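Local coordinates for protein arsenate Reductase (Corynebacterium glutamicum, PDB 3T38) that reduces arsenate to arsenite in a thioredoxin-dependent manner, on a low molecular weight tyrosine phosphatase fold, as part of the bacterium's defence against arsenic stress, at residues 19-24 / 32-37; 39-44 / 64-69; 166-169 / 173-176. All coordinates share one frame; numbering follows the deposited sequence.

How the contacts relate
Contacts 1 and 2 belong to one helical bundle and share helix 31-49; their centres lie about 10 Å apart. They touch directly: Tyr37 CE1 meets Arg66 CB at 3.5 Å, and Ile34 CD1 meets Leu67 CD2 at 3.6 Å. Between them they supply all five residues of the dithiane-diol pocket: Thr33, Arg36 and Tyr37 from contact 1, Glu40 and Arg66 from contact 2. Contact 3 belongs to the phosphatase-like part of the chain, its centre about 29 Å from that of contact 1 and 21 Å from that of contact 2. The side chain of its Tyr169 stays about 12 Å from the ligand. All three contacts reach the second subunit.

Contact 1. Residues 19-24 / 32-37. With D1D ((4S,5S)-1,2-dithiane-4,5-diol), chain C.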
loop_
_atom_site.group_PDB
_atom_site.type_symbol
_atom_site.label_atom_id
_atom_site.label_comp_id
_atom_site.label_asym_id
_atom_site.label_seq_id
_atom_site.Cartn_x
_atom_site.Cartn_y
_atom_site.Cartn_z
ATOM N N ASN A 19 -9.380 10.186 15.290
ATOM C CA ASN A 19 -10.075 11.340 15.889
ATOM C C ASN A 19 -9.020 12.352 16.285
ATOM O O ASN A 19 -9.001 13.473 15.778
ATOM C CB ASN A 19 -10.984 10.926 17.080
ATOM C CG ASN A 19 -11.627 12.146 17.813
ATOM O OD1 ASN A 19 -11.259 13.305 17.568
ATOM N ND2 ASN A 19 -12.590 11.874 18.725
ATOM N N GLU A 20 -8.085 11.908 17.116
ATOM C CA GLU A 20 -6.954 12.721 17.525
ATOM C C GLU A 20 -6.163 13.345 16.364
ATOM O O GLU A 20 -5.782 14.491 16.407
ATOM C CB GLU A 20 -6.104 11.953 18.557
ATOM C CG GLU A 20 -6.669 12.220 20.013
ATOM C CD GLU A 20 -6.592 11.047 21.045
ATOM O OE1 GLU A 20 -5.933 9.998 20.788
ATOM O OE2 GLU A 20 -7.204 11.209 22.140
ATOM N N LEU A 21 -5.935 12.583 15.299
ATOM C CA LEU A 21 -5.198 13.085 14.158
ATOM C C LEU A 21 -6.057 14.063 13.347
ATOM O O LEU A 21 -5.548 15.036 12.825
ATOM C CB LEU A 21 -4.844 11.915 13.284
ATOM C CG LEU A 21 -3.426 11.752 12.785
ATOM C CD1 LEU A 21 -2.307 12.329 13.696
ATOM C CD2 LEU A 21 -3.249 10.258 12.493
ATOM N N ALA A 22 -7.353 13.752 13.207
ATOM C CA ALA A 22 -8.305 14.672 12.600
ATOM C C ALA A 22 -8.082 16.031 13.229
ATOM O O ALA A 22 -7.926 17.019 12.536
ATOM C CB ALA A 22 -9.748 14.221 12.828
ATOM N N LEU A 23 -8.034 16.076 14.545
ATOM C CA LEU A 23 -8.068 17.383 15.235
ATOM C C LEU A 23 -6.706 18.065 15.131
ATOM O O LEU A 23 -6.631 19.258 15.081
ATOM C CB LEU A 23 -8.484 17.204 16.673
ATOM C CG LEU A 23 -9.868 16.637 16.964
ATOM C CD1 LEU A 23 -10.023 16.490 18.485
ATOM C CD2 LEU A 23 -10.946 17.606 16.426
ATOM N N THR A 24 -5.641 17.268 14.990
ATOM C CA THR A 24 -4.286 17.796 14.907
ATOM C C THR A 24 -4.025 18.425 13.545
ATOM O O THR A 24 -3.443 19.490 13.459
ATOM C CB THR A 24 -3.277 16.709 15.190
ATOM O OG1 THR A 24 -3.468 16.298 16.540
ATOM C CG2 THR A 24 -1.858 17.254 15.036
ATOM N N GLU A 32 -11.551 13.277 6.185
ATOM C CA GLU A 32 -11.697 12.078 5.369
ATOM C C GLU A 32 -10.319 11.583 4.952
ATOM O O GLU A 32 -10.046 10.403 5.056
ATOM C CB GLU A 32 -12.643 12.287 4.156
ATOM C CG GLU A 32 -12.335 13.534 3.341
ATOM C CD GLU A 32 -13.414 13.943 2.365
ATOM O OE1 GLU A 32 -13.065 14.090 1.151
ATOM O OE2 GLU A 32 -14.585 14.158 2.825
ATOM N N THR A 33 -9.435 12.490 4.533
ATOM C CA THR A 33 -8.059 12.087 4.183
ATOM C C THR A 33 -7.310 11.525 5.409
ATOM O O THR A 33 -6.746 10.437 5.320
ATOM C CB THR A 33 -7.315 13.231 3.484
ATOM O OG1 THR A 33 -8.033 13.560 2.293
ATOM C CG2 THR A 33 -5.904 12.866 3.112
ATOM N N ILE A 34 -7.368 12.244 6.524
ATOM C CA ILE A 34 -6.782 11.857 7.788
ATOM C C ILE A 34 -7.242 10.488 8.271
ATOM O O ILE A 34 -6.365 9.639 8.644
ATOM C CB ILE A 34 -7.067 12.835 8.967
ATOM C CG1 ILE A 34 -6.652 14.275 8.633
ATOM C CG2 ILE A 34 -6.354 12.328 10.255
ATOM C CD1 ILE A 34 -5.200 14.359 8.172
ATOM N N ASN A 35 -8.565 10.269 8.304
ATOM C CA ASN A 35 -9.062 8.930 8.605
ATOM C C ASN A 35 -8.542 7.813 7.658
ATOM O O ASN A 35 -8.145 6.758 8.138
ATOM C CB ASN A 35 -10.581 8.944 8.827
ATOM C CG ASN A 35 -10.956 9.812 10.048
ATOM O OD1 ASN A 35 -10.053 10.398 10.694
ATOM N ND2 ASN A 35 -12.264 9.944 10.356
ATOM N N ARG A 36 -8.489 8.034 6.339
ATOM C CA ARG A 36 -7.918 6.995 5.456
ATOM C C ARG A 36 -6.482 6.756 5.743
ATOM O O ARG A 36 -5.981 5.630 5.614
ATOM C CB ARG A 36 -8.010 7.377 3.959
ATOM C CG ARG A 36 -9.453 7.423 3.457
ATOM C CD ARG A 36 -10.005 5.970 3.371
ATOM N NE ARG A 36 -10.595 5.534 4.608
ATOM C CZ ARG A 36 -10.669 4.261 5.016
ATOM N NH1 ARG A 36 -10.131 3.279 4.303
ATOM N NH2 ARG A 36 -11.256 3.976 6.167
ATOM N N TYR A 37 -5.778 7.813 6.114
ATOM C CA TYR A 37 -4.364 7.702 6.395
ATOM C C TYR A 37 -4.075 6.674 7.432
ATOM O O TYR A 37 -3.214 5.782 7.256
ATOM C CB TYR A 37 -3.727 9.033 6.763
ATOM C CG TYR A 37 -2.947 9.538 5.597
ATOM C CD1 TYR A 37 -1.568 9.294 5.487
ATOM C CD2 TYR A 37 -3.563 10.266 4.593
ATOM C CE1 TYR A 37 -0.832 9.764 4.361
ATOM C CE2 TYR A 37 -2.824 10.747 3.477
ATOM C CZ TYR A 37 -1.488 10.493 3.378
ATOM O OH TYR A 37 -0.808 10.958 2.254
HETATM S S1 D1D C . -4.765 5.369 0.146
HETATM C C1 D1D C . -6.146 6.547 -0.027
HETATM C C2 D1D C . -5.637 7.904 0.298
HETATM O O2 D1D C . -6.723 8.736 0.392
HETATM C C3 D1D C . -5.187 7.907 1.740
HETATM O O3 D1D C . -5.522 9.150 2.143
HETATM C C4 D1D C . -3.717 7.745 2.019
HETATM S S4 D1D C . -3.307 5.981 1.810
#
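Glu20 O, the carbonyl oxygen just before the Leu21 that presses on Ile34 of the facing helix, is gripped twice. Thr24 N and Thr24 OG1 approach it from opposite faces of the carbonyl plane, the hydroxyl at 2.9 Å from Glu20 O and tilted 31° from that plane, which anchors the last turn of helix 10-24. Across the contact the joint is narrow and mainly apolar. Ile34 CG2 stands anti to the backbone N (chi1, measured to CG1, is -55°), and this turns the methyl toward helix 10-24, where it sits 3.4 Å from Leu21 CB, a carbon pair tighter than ordinary van der Waals contact. The methyl is equally close to Ala22 N, and so rests against backbone as well as side chain. Farther out, Asn35 OD1 only grazes Ala22 CB at 4.4 Å.

The far side of helix 31-49 illustrates how a packed helix can also serve a pocket. There the ligand lies over one face of the Tyr37 ring: D1D C4 sits 3.4 Å above the ring plane, displaced toward the rim, while D1D O3 comes within 3.6 Å of Arg36 CB. Thr33 O lies in the plane of the same ring, at its edge.

The two helices, consecutive in the chain, form a splayed antiparallel helical hairpin; segments 19-24 and 32-37 run at 139° with axes 8.9 Å apart. Helix 55-73 closes over it, Lys64 against Leu21 and Leu67 against Ile34, whereas Thr33 OG1 is hydrogen-bonded to Thr33 OG1 of the second subunit, placing helix 31-49 at the dimer interface.

Contact 2. Residues 39-44 / 64-69; sequences FESYVS and KDRLHA. With D1D ((4S,5S)-1,2-dithiane-4,5-diol), chain C.
One hydrogen bond joins the segments directly: Arg66 NH1 donates to Ser41 OG over 2.9 Å. The bond is bent, with an N-H...O angle of 138°, and the hydroxyl oxygen lies near the guanidinium edge, 17° out of its plane. The CA atoms of Ser41 and Arg66 are 9.0 Å apart, so the long arginine does the bridging. Its chain runs extended through chi2 and then bends at chi3 (77°), which swings the guanidinium group across to the serine. Ser41 OG is also hydrogen-bonded to Tyr37 O, one turn earlier on its own helix, and this second bond probably helps to orient the hydroxyl toward Arg66.

Contacts with the ligand sulfurs come next. Arg66 NH2 approaches D1D S4 at 3.3 Å, oblique to the guanidinium plane, and Arg66 NH1 stays farther from D1D S4, at 3.8 Å. From the other helix, Glu40 CB lies 3.8 Å from D1D S4, and Glu40 CG is 4.1 Å from the second ring sulfur, D1D S1. The dithiane ring is thus touched by both helices, 31-49 and 55-73, of the N-terminal helical bundle. It is a worked case of a small pocket built between helices of a bundle, close to the dimer interface.

Ionic and cation-pi partners surround this framework. Arg66 NE forms a salt bridge with Asp149 OD2, and the guanidinium makes a cation-pi contact with Phe62, so it is held from several directions. Glu40 bends at chi2, and its OE2 forms a salt bridge with Arg36 NH1 while OE1 accepts a hydrogen bond from the backbone N of Asp148 of the second subunit.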
loop_
_atom_site.group_PDB
_atom_site.type_symbol
_atom_site.label_atom_id
_atom_site.label_comp_id
_atom_site.label_asym_id
_atom_site.label_seq_id
_atom_site.Cartn_x
_atom_site.Cartn_y
_atom_site.Cartn_z
ATOM N N PHE A 39 -6.210 4.145 8.721
ATOM C CA PHE A 39 -6.688 2.789 8.479
ATOM C C PHE A 39 -5.963 2.141 7.289
ATOM O O PHE A 39 -5.686 0.930 7.339
ATOM C CB PHE A 39 -8.182 2.717 8.261
ATOM C CG PHE A 39 -8.991 2.897 9.541
ATOM C CD1 PHE A 39 -9.439 4.172 9.921
ATOM C CD2 PHE A 39 -9.330 1.802 10.327
ATOM C CE1 PHE A 39 -10.177 4.376 11.079
ATOM C CE2 PHE A 39 -10.097 1.988 11.508
ATOM C CZ PHE A 39 -10.511 3.279 11.892
ATOM N N GLU A 40 -5.663 2.931 6.244
ATOM C CA GLU A 40 -4.949 2.415 5.101
ATOM C C GLU A 40 -3.530 2.081 5.488
ATOM O O GLU A 40 -2.968 1.067 5.045
ATOM C CB GLU A 40 -5.008 3.362 3.895
ATOM C CG GLU A 40 -6.435 3.556 3.376
ATOM C CD GLU A 40 -7.108 2.238 2.873
ATOM O OE1 GLU A 40 -6.442 1.190 2.744
ATOM O OE2 GLU A 40 -8.324 2.258 2.587
ATOM N N SER A 41 -2.918 2.925 6.321
ATOM C CA SER A 41 -1.585 2.585 6.789
ATOM C C SER A 41 -1.494 1.280 7.586
ATOM O O SER A 41 -0.548 0.492 7.397
ATOM C CB SER A 41 -1.008 3.717 7.619
ATOM O OG SER A 41 -0.603 4.728 6.743
ATOM N N TYR A 42 -2.458 1.097 8.492
ATOM C CA TYR A 42 -2.635 -0.128 9.260
ATOM C C TYR A 42 -2.735 -1.368 8.372
ATOM O O TYR A 42 -2.056 -2.352 8.586
ATOM C CB TYR A 42 -3.903 -0.014 10.046
ATOM C CG TYR A 42 -4.181 -1.254 10.896
ATOM C CD1 TYR A 42 -5.164 -2.169 10.519
ATOM C CD2 TYR A 42 -3.485 -1.465 12.073
ATOM C CE1 TYR A 42 -5.430 -3.278 11.289
ATOM C CE2 TYR A 42 -3.718 -2.570 12.852
ATOM C CZ TYR A 42 -4.692 -3.484 12.454
ATOM O OH TYR A 42 -4.925 -4.587 13.228
ATOM N N VAL A 43 -3.607 -1.292 7.386
ATOM C CA VAL A 43 -3.844 -2.380 6.468
ATOM C C VAL A 43 -2.629 -2.634 5.632
ATOM O O VAL A 43 -2.178 -3.825 5.555
ATOM C CB VAL A 43 -5.172 -2.239 5.647
ATOM C CG1 VAL A 43 -5.219 -3.332 4.555
ATOM C CG2 VAL A 43 -6.378 -2.413 6.582
ATOM N N SER A 44 -2.011 -1.564 5.120
ATOM C CA SER A 44 -0.707 -1.707 4.440
ATOM C C SER A 44 0.317 -2.511 5.224
ATOM O O SER A 44 0.982 -3.436 4.690
ATOM C CB SER A 44 -0.112 -0.321 4.146
ATOM O OG SER A 44 -0.888 0.156 3.041
ATOM N N LYS A 64 1.560 9.195 10.775
ATOM C CA LYS A 64 2.044 10.516 11.200
ATOM C C LYS A 64 3.249 10.976 10.346
ATOM O O LYS A 64 3.342 12.157 9.933
ATOM C CB LYS A 64 2.431 10.506 12.691
ATOM C CG LYS A 64 1.206 10.458 13.645
ATOM C CD LYS A 64 1.543 10.707 15.093
ATOM C CE LYS A 64 0.241 10.807 15.923
ATOM N NZ LYS A 64 0.450 10.906 17.420
ATOM N N ASP A 65 4.153 10.041 10.013
ATOM C CA ASP A 65 5.250 10.425 9.173
ATOM C C ASP A 65 4.753 10.744 7.787
ATOM O O ASP A 65 5.206 11.720 7.163
ATOM C CB ASP A 65 6.413 9.414 9.109
ATOM C CG ASP A 65 7.685 10.066 8.397
ATOM O OD1 ASP A 65 7.834 11.368 8.416
ATOM O OD2 ASP A 65 8.499 9.333 7.800
ATOM N N ARG A 66 3.801 9.951 7.302
ATOM C CA ARG A 66 3.215 10.172 5.963
ATOM C C ARG A 66 2.457 11.510 5.833
ATOM O O ARG A 66 2.646 12.265 4.874
ATOM C CB ARG A 66 2.320 9.004 5.570
ATOM C CG ARG A 66 3.099 7.781 5.117
ATOM C CD ARG A 66 2.146 6.638 4.882
ATOM N NE ARG A 66 1.469 6.874 3.606
ATOM C CZ ARG A 66 0.402 6.211 3.182
ATOM N NH1 ARG A 66 -0.205 5.320 3.969
ATOM N NH2 ARG A 66 -0.078 6.473 1.969
ATOM N N LEU A 67 1.660 11.829 6.828
ATOM C CA LEU A 67 0.969 13.129 6.828
ATOM C C LEU A 67 1.935 14.288 6.833
ATOM O O LEU A 67 1.709 15.212 6.149
ATOM C CB LEU A 67 -0.013 13.238 7.991
ATOM C CG LEU A 67 -1.237 12.355 7.826
ATOM C CD1 LEU A 67 -1.942 12.122 9.208
ATOM C CD2 LEU A 67 -2.203 12.996 6.815
ATOM N N HIS A 68 3.038 14.192 7.594
ATOM C CA HIS A 68 4.089 15.231 7.598
ATOM C C HIS A 68 4.731 15.332 6.220
ATOM O O HIS A 68 4.821 16.417 5.682
ATOM C CB HIS A 68 5.140 14.990 8.684
ATOM C CG HIS A 68 6.181 16.079 8.770
ATOM N ND1 HIS A 68 5.973 17.263 9.456
ATOM C CD2 HIS A 68 7.439 16.160 8.256
ATOM C CE1 HIS A 68 7.044 18.032 9.344
ATOM N NE2 HIS A 68 7.948 17.387 8.621
ATOM N N ALA A 69 5.137 14.198 5.634
ATOM C CA ALA A 69 5.608 14.201 4.265
ATOM C C ALA A 69 4.607 14.932 3.346
ATOM O O ALA A 69 5.010 15.837 2.614
ATOM C CB ALA A 69 5.887 12.801 3.755
HETATM S S1 D1D C . -4.765 5.369 0.146
HETATM C C1 D1D C . -6.146 6.547 -0.027
HETATM C C2 D1D C . -5.637 7.904 0.298
HETATM O O2 D1D C . -6.723 8.736 0.392
HETATM C C3 D1D C . -5.187 7.907 1.740
HETATM O O3 D1D C . -5.522 9.150 2.143
HETATM C C4 D1D C . -3.717 7.745 2.019
HETATM S S4 D1D C . -3.307 5.981 1.810
#

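Contact 3. Residues 166-169 / 173-176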
loop_
_atom_site.group_PDB
_atom_site.type_symbol
_atom_site.label_atom_id
_atom_site.label_comp_id
_atom_site.label_asym_id
_atom_site.label_seq_id
_atom_site.Cartn_x
_atom_site.Cartn_y
_atom_site.Cartn_z
ATOM N N CYS A 166 9.130 3.601 -8.937
ATOM C CA CYS A 166 9.055 4.882 -8.296
ATOM C C CYS A 166 8.736 5.951 -9.318
ATOM O O CYS A 166 9.469 6.093 -10.258
ATOM C CB CYS A 166 10.337 5.212 -7.498
ATOM S SG CYS A 166 10.102 6.786 -6.644
ATOM N N PRO A 167 7.610 6.678 -9.155
ATOM C CA PRO A 167 7.344 7.715 -10.173
ATOM C C PRO A 167 8.393 8.821 -10.172
ATOM O O PRO A 167 8.957 9.169 -9.128
ATOM C CB PRO A 167 5.941 8.268 -9.801
ATOM C CG PRO A 167 5.648 7.750 -8.402
ATOM C CD PRO A 167 6.405 6.389 -8.365
HETATM N N MSE A 168 8.629 9.356 -11.347
HETATM C CA MSE A 168 9.679 10.318 -11.594
HETATM C C MSE A 168 9.211 11.788 -11.546
HETATM O O MSE A 168 9.001 12.369 -12.583
HETATM C CB MSE A 168 10.220 10.018 -12.984
HETATM C CG MSE A 168 11.707 10.008 -13.046
HETATM SE SE MSE A 168 12.533 8.665 -11.876
HETATM C CE MSE A 168 13.072 7.399 -13.311
ATOM N N TYR A 169 9.077 12.388 -10.360
ATOM C CA TYR A 169 8.639 13.796 -10.250
ATOM C C TYR A 169 9.763 14.792 -10.521
ATOM O O TYR A 169 10.884 14.594 -10.053
ATOM C CB TYR A 169 8.009 14.112 -8.868
ATOM C CG TYR A 169 6.724 13.377 -8.560
ATOM C CD1 TYR A 169 5.527 13.754 -9.156
ATOM C CD2 TYR A 169 6.715 12.288 -7.712
ATOM C CE1 TYR A 169 4.350 13.077 -8.895
ATOM C CE2 TYR A 169 5.530 11.597 -7.428
ATOM C CZ TYR A 169 4.355 11.995 -8.023
ATOM O OH TYR A 169 3.184 11.316 -7.766
ATOM N N HIS A 173 16.315 15.361 -6.961
ATOM C CA HIS A 173 17.500 14.534 -7.300
ATOM C C HIS A 173 17.238 13.037 -7.199
ATOM O O HIS A 173 17.115 12.503 -6.130
ATOM C CB HIS A 173 18.752 14.973 -6.476
ATOM C CG HIS A 173 18.964 16.445 -6.526
ATOM N ND1 HIS A 173 19.396 17.083 -7.666
ATOM C CD2 HIS A 173 18.693 17.424 -5.626
ATOM C CE1 HIS A 173 19.419 18.388 -7.457
ATOM N NE2 HIS A 173 19.001 18.620 -6.225
ATOM N N TYR A 174 17.107 12.386 -8.334
ATOM C CA TYR A 174 17.039 10.933 -8.391
ATOM C C TYR A 174 18.456 10.338 -8.578
ATOM O O TYR A 174 19.146 10.588 -9.572
ATOM C CB TYR A 174 16.074 10.489 -9.504
ATOM C CG TYR A 174 14.621 10.727 -9.164
ATOM C CD1 TYR A 174 14.009 11.965 -9.374
ATOM C CD2 TYR A 174 13.855 9.704 -8.620
ATOM C CE1 TYR A 174 12.650 12.163 -9.050
ATOM C CE2 TYR A 174 12.513 9.880 -8.309
ATOM C CZ TYR A 174 11.925 11.119 -8.514
ATOM O OH TYR A 174 10.598 11.255 -8.175
ATOM N N LEU A 175 18.850 9.557 -7.595
ATOM C CA LEU A 175 20.129 8.884 -7.550
ATOM C C LEU A 175 19.849 7.365 -7.565
ATOM O O LEU A 175 18.878 6.906 -6.937
ATOM C CB LEU A 175 20.892 9.296 -6.254
ATOM C CG LEU A 175 21.875 10.497 -6.088
ATOM C CD1 LEU A 175 21.694 11.713 -7.015
ATOM C CD2 LEU A 175 22.034 10.952 -4.621
ATOM N N ASP A 176 20.677 6.616 -8.295
ATOM C CA ASP A 176 20.606 5.157 -8.392
ATOM C C ASP A 176 21.909 4.514 -7.891
ATOM O O ASP A 176 22.954 4.665 -8.511
ATOM C CB ASP A 176 20.402 4.762 -9.875
ATOM C CG ASP A 176 19.985 3.307 -10.050
ATOM O OD1 ASP A 176 20.253 2.460 -9.187
ATOM O OD2 ASP A 176 19.392 2.993 -11.083
#
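Strand 173-176 is extended, while 166-169 is an irregular loop that passes alongside it with Met168 and Tyr174 nearest, their CA atoms 8.1 Å apart. Tyr174 spans that gap and plugs its phenol into the loop backbone. Tyr169 N donates to Tyr174 OH at 2.9 Å with an angle of 149°, and the same hydroxyl gives a weak hydrogen bond to Pro167 O at 2.8 Å. One oxygen is therefore both acceptor and donor for the loop, an instance of a tyrosine tying down a segment without regular structure.

This happens in the four-stranded parallel sheet of the low molecular weight phosphatase fold, where 173-176, next to 156-159, is one of two edge strands within this chain.

The ring meets the loop at one face and at its edge. Selenomethionine Met168, its chain bent at chi2 (60°) and chi3, lays SE over one face in a Met-aromatic contact, offset toward the rim, 3.9 Å from the Tyr174 ring centroid and 19° off its normal. Tyr169 O lies in the ring plane, 3.2 Å from Tyr174 CE1, and Cys166 SG approaches the edge near Tyr174 CE2. Ile151 and Val157 also touch Tyr174, while Tyr169 OH is hydrogen-bonded to Asp148 OD1.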